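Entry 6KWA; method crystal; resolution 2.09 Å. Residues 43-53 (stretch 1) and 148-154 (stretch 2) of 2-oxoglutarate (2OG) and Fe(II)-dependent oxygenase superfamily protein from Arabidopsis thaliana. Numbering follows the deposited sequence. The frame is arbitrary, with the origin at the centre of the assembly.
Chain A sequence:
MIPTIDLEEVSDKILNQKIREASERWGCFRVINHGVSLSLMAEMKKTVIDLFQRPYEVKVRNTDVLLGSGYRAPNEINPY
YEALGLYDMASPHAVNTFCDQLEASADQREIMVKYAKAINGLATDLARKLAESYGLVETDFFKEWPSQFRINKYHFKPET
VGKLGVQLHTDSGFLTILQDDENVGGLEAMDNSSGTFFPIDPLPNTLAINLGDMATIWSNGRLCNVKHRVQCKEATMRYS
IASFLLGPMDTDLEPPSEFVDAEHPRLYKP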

# COMPACT_ATOMS: atom_id res chain seq x y z
N GLU A 43 -12.63 -4.87 -11.40
CA GLU A 43 -12.03 -5.15 -12.69
C GLU A 43 -10.51 -5.28 -12.54
O GLU A 43 -9.85 -6.04 -13.29
N MET A 44 -9.95 -4.51 -11.62
CA MET A 44 -8.52 -4.61 -11.39
C MET A 44 -8.19 -5.97 -10.79
O MET A 44 -7.23 -6.62 -11.22
N LYS A 45 -8.99 -6.44 -9.85
CA LYS A 45 -8.70 -7.73 -9.23
C LYS A 45 -8.83 -8.89 -10.25
O LYS A 45 -8.05 -9.85 -10.20
N LYS A 46 -9.78 -8.81 -11.17
CA LYS A 46 -9.92 -9.85 -12.18
C LYS A 46 -8.71 -9.82 -13.11
O LYS A 46 -8.18 -10.86 -13.49
N THR A 47 -8.28 -8.62 -13.49
CA THR A 47 -7.10 -8.46 -14.34
C THR A 47 -5.90 -9.11 -13.64
O THR A 47 -5.10 -9.78 -14.29
N VAL A 48 -5.79 -8.91 -12.33
CA VAL A 48 -4.69 -9.44 -11.53
C VAL A 48 -4.65 -10.96 -11.51
O VAL A 48 -3.59 -11.58 -11.67
N ILE A 49 -5.81 -11.57 -11.28
CA ILE A 49 -5.91 -13.00 -11.33
C ILE A 49 -5.48 -13.47 -12.72
O ILE A 49 -4.74 -14.44 -12.86
N ASP A 50 -5.90 -12.74 -13.75
CA ASP A 50 -5.54 -13.10 -15.10
C ASP A 50 -4.05 -12.87 -15.43
O ASP A 50 -3.43 -13.69 -16.12
N LEU A 51 -3.48 -11.75 -14.98
CA LEU A 51 -2.06 -11.51 -15.26
C LEU A 51 -1.21 -12.62 -14.65
O LEU A 51 -0.23 -13.05 -15.25
N PHE A 52 -1.61 -13.13 -13.47
CA PHE A 52 -0.82 -14.18 -12.82
C PHE A 52 -0.91 -15.54 -13.51
O PHE A 52 -0.12 -16.44 -13.23
N GLN A 53 -1.87 -15.70 -14.41
CA GLN A 53 -1.98 -16.92 -15.18
C GLN A 53 -1.22 -16.83 -16.49
O GLN A 53 -1.22 -17.77 -17.28
N GLN A 148 4.83 3.22 -6.49
CA GLN A 148 5.13 1.87 -6.95
C GLN A 148 3.88 1.00 -6.84
O GLN A 148 3.15 1.04 -5.85
N PHE A 149 3.63 0.25 -7.89
CA PHE A 149 2.50 -0.64 -7.97
C PHE A 149 2.98 -2.08 -7.74
O PHE A 149 4.01 -2.47 -8.30
N ARG A 150 2.28 -2.85 -6.92
CA ARG A 150 2.64 -4.25 -6.75
C ARG A 150 1.40 -5.10 -6.58
O ARG A 150 0.55 -4.81 -5.74
N ILE A 151 1.30 -6.18 -7.34
CA ILE A 151 0.15 -7.07 -7.19
C ILE A 151 0.68 -8.40 -6.71
O ILE A 151 1.75 -8.86 -7.11
N ASN A 152 -0.09 -9.02 -5.83
CA ASN A 152 0.41 -10.15 -5.10
C ASN A 152 -0.52 -11.34 -5.24
O ASN A 152 -1.73 -11.15 -5.29
N LYS A 153 0.05 -12.55 -5.31
CA LYS A 153 -0.70 -13.81 -5.29
C LYS A 153 -0.19 -14.68 -4.16
O LYS A 153 0.99 -15.09 -4.16
N TYR A 154 -1.03 -14.94 -3.16
CA TYR A 154 -0.61 -15.79 -2.04
C TYR A 154 -1.17 -17.18 -2.26
O TYR A 154 -2.37 -17.33 -2.52

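The helix of stretch 1 crosses the strand of stretch 2 at 65°, with the axes 9.2 Å apart at their closest, and no direct hydrogen bond joins them. Met 44, Val 48 and Leu 51 recur at helical spacing and, with Phe 52, point toward the strand; alternation in the strand turns Phe 149, Ile 151 and Lys 153 toward the helix, while Asn 152 points away and finds its polar partners elsewhere in the structure.

Met 44 adopts chi1 t and chi2 p, and its flexible, unbranched chain brings CE to 3.7 Å from Phe 149 CZ, at the edge of that ring, which is itself extended by a t chi1. One turn on, the short branched Val 48 (t) fits where the backbones come close: its CG2 lies 3.7 Å from Ile 151 CG2. Ile 151 has chi1 p and chi2 t. Its CD1 meets Leu 51 CD1 (m, t) at 4.3 Å, and its CG1 lies 3.9 Å from Phe 52 CE2.

Phe 52 has the most area covered by the other stretch. With chi1 at -85° (m) and chi2 at -62°, its ring reaches the strand backbone, and CZ comes within 3.3 Å of Ile 151 O, near the ring plane, where the weakly positive ring hydrogens suit a carbonyl oxygen. Over one face sits Lys 153 CB, 3.7 Å from the ring centroid and almost on its normal, a CH-pi contact. Lys 153 suits this partly exposed place because its aliphatic portion can cover the ring while four t chi angles extend the chain past the ring and bring NZ to a water. That water accepts from Lys 153 NZ (3.1 Å) and donates to Phe 52 O (2.9 Å), bridging the stretches. Within the helix, Thr 47, chi1 m, donates from OG1 to Glu 43 O at 2.8 Å.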

# COMPACT_ATOMS: atom_id res chain seq x y z
CB GLU A 43 -12.39 -4.05 -13.72
CG GLU A 43 -13.78 -4.30 -14.29
CD GLU A 43 -14.42 -3.08 -14.90
OE1 GLU A 43 -13.74 -2.04 -15.05
OE2 GLU A 43 -15.63 -3.16 -15.19
CB MET A 44 -8.01 -3.48 -10.48
CG MET A 44 -6.50 -3.50 -10.29
SD MET A 44 -5.57 -3.07 -11.77
CE MET A 44 -4.40 -4.41 -11.87
CB LYS A 45 -9.62 -7.98 -8.04
CG LYS A 45 -9.24 -9.22 -7.27
CD LYS A 45 -10.27 -9.60 -6.23
CE LYS A 45 -9.89 -10.90 -5.54
NZ LYS A 45 -11.04 -11.43 -4.74
CB LYS A 46 -11.19 -9.65 -13.01
CG LYS A 46 -12.52 -9.76 -12.26
CD LYS A 46 -13.67 -9.59 -13.27
CE LYS A 46 -15.04 -9.81 -12.66
NZ LYS A 46 -15.37 -8.62 -11.81
CB THR A 47 -6.81 -6.98 -14.64
OG1 THR A 47 -7.91 -6.42 -15.34
CG2 THR A 47 -5.55 -6.78 -15.48
CB VAL A 48 -4.77 -8.96 -10.06
CG1 VAL A 48 -3.90 -9.84 -9.15
CG2 VAL A 48 -4.36 -7.47 -9.94
CB ILE A 49 -7.33 -13.46 -11.01
CG1 ILE A 49 -7.65 -13.11 -9.55
CG2 ILE A 49 -7.48 -14.94 -11.24
CD1 ILE A 49 -9.11 -13.36 -9.14
CB ASP A 50 -6.39 -12.34 -16.11
CG ASP A 50 -6.38 -13.01 -17.48
OD1 ASP A 50 -6.79 -14.19 -17.53
OD2 ASP A 50 -5.93 -12.41 -18.48
CB LEU A 51 -1.61 -10.13 -14.76
CG LEU A 51 -2.25 -8.98 -15.52
CD1 LEU A 51 -1.74 -7.61 -15.09
CD2 LEU A 51 -2.05 -9.16 -17.04
CB PHE A 52 -1.24 -14.33 -11.36
CG PHE A 52 -0.56 -13.37 -10.43
CD1 PHE A 52 0.83 -13.40 -10.28
CD2 PHE A 52 -1.29 -12.44 -9.70
CE1 PHE A 52 1.48 -12.52 -9.42
CE2 PHE A 52 -0.64 -11.56 -8.83
CZ PHE A 52 0.75 -11.61 -8.69
CB GLN A 53 -3.45 -17.28 -15.39
CG GLN A 53 -3.94 -18.04 -14.18
CD GLN A 53 -5.43 -18.01 -14.00
OE1 GLN A 53 -6.16 -17.50 -14.84
NE2 GLN A 53 -5.88 -18.50 -12.85
CB GLN A 148 6.27 1.27 -6.14
CG GLN A 148 6.62 -0.18 -6.45
CD GLN A 148 7.85 -0.63 -5.68
OE1 GLN A 148 8.55 0.19 -5.09
NE2 GLN A 148 8.08 -1.94 -5.61
CB PHE A 149 1.85 -0.43 -9.32
CG PHE A 149 0.61 -1.21 -9.56
CD1 PHE A 149 -0.57 -0.88 -8.91
CD2 PHE A 149 0.60 -2.21 -10.52
CE1 PHE A 149 -1.74 -1.59 -9.19
CE2 PHE A 149 -0.55 -2.92 -10.81
CZ PHE A 149 -1.72 -2.62 -10.13
CB ARG A 150 3.57 -4.44 -5.54
CG ARG A 150 4.31 -5.78 -5.53
CD ARG A 150 5.69 -5.70 -4.86
NE ARG A 150 6.45 -6.94 -4.98
CZ ARG A 150 7.12 -7.30 -6.08
NH1 ARG A 150 7.10 -6.52 -7.14
NH2 ARG A 150 7.81 -8.43 -6.13
CB ILE A 151 -0.64 -7.24 -8.49
CG1 ILE A 151 0.23 -7.81 -9.60
CG2 ILE A 151 -1.22 -5.89 -8.92
CD1 ILE A 151 -0.50 -7.91 -10.95
CB ASN A 152 0.54 -9.76 -3.63
CG ASN A 152 1.25 -8.41 -3.44
OD1 ASN A 152 2.46 -8.31 -3.65
ND2 ASN A 152 0.50 -7.37 -3.06
CB LYS A 153 -0.57 -14.56 -6.62
CG LYS A 153 -1.22 -15.95 -6.64
CD LYS A 153 -1.40 -16.49 -8.07
CE LYS A 153 -1.48 -18.00 -8.14
NZ LYS A 153 -1.99 -18.40 -9.49
CB TYR A 154 -1.09 -15.25 -0.68
CG TYR A 154 -0.53 -13.91 -0.42
CD1 TYR A 154 0.68 -13.78 0.23
CD2 TYR A 154 -1.18 -12.77 -0.88
CE1 TYR A 154 1.23 -12.55 0.43
CE2 TYR A 154 -0.63 -11.53 -0.70
CZ TYR A 154 0.56 -11.43 -0.04
OH TYR A 154 1.06 -10.18 0.12
O HOH W 1 0.74 -18.00 -10.88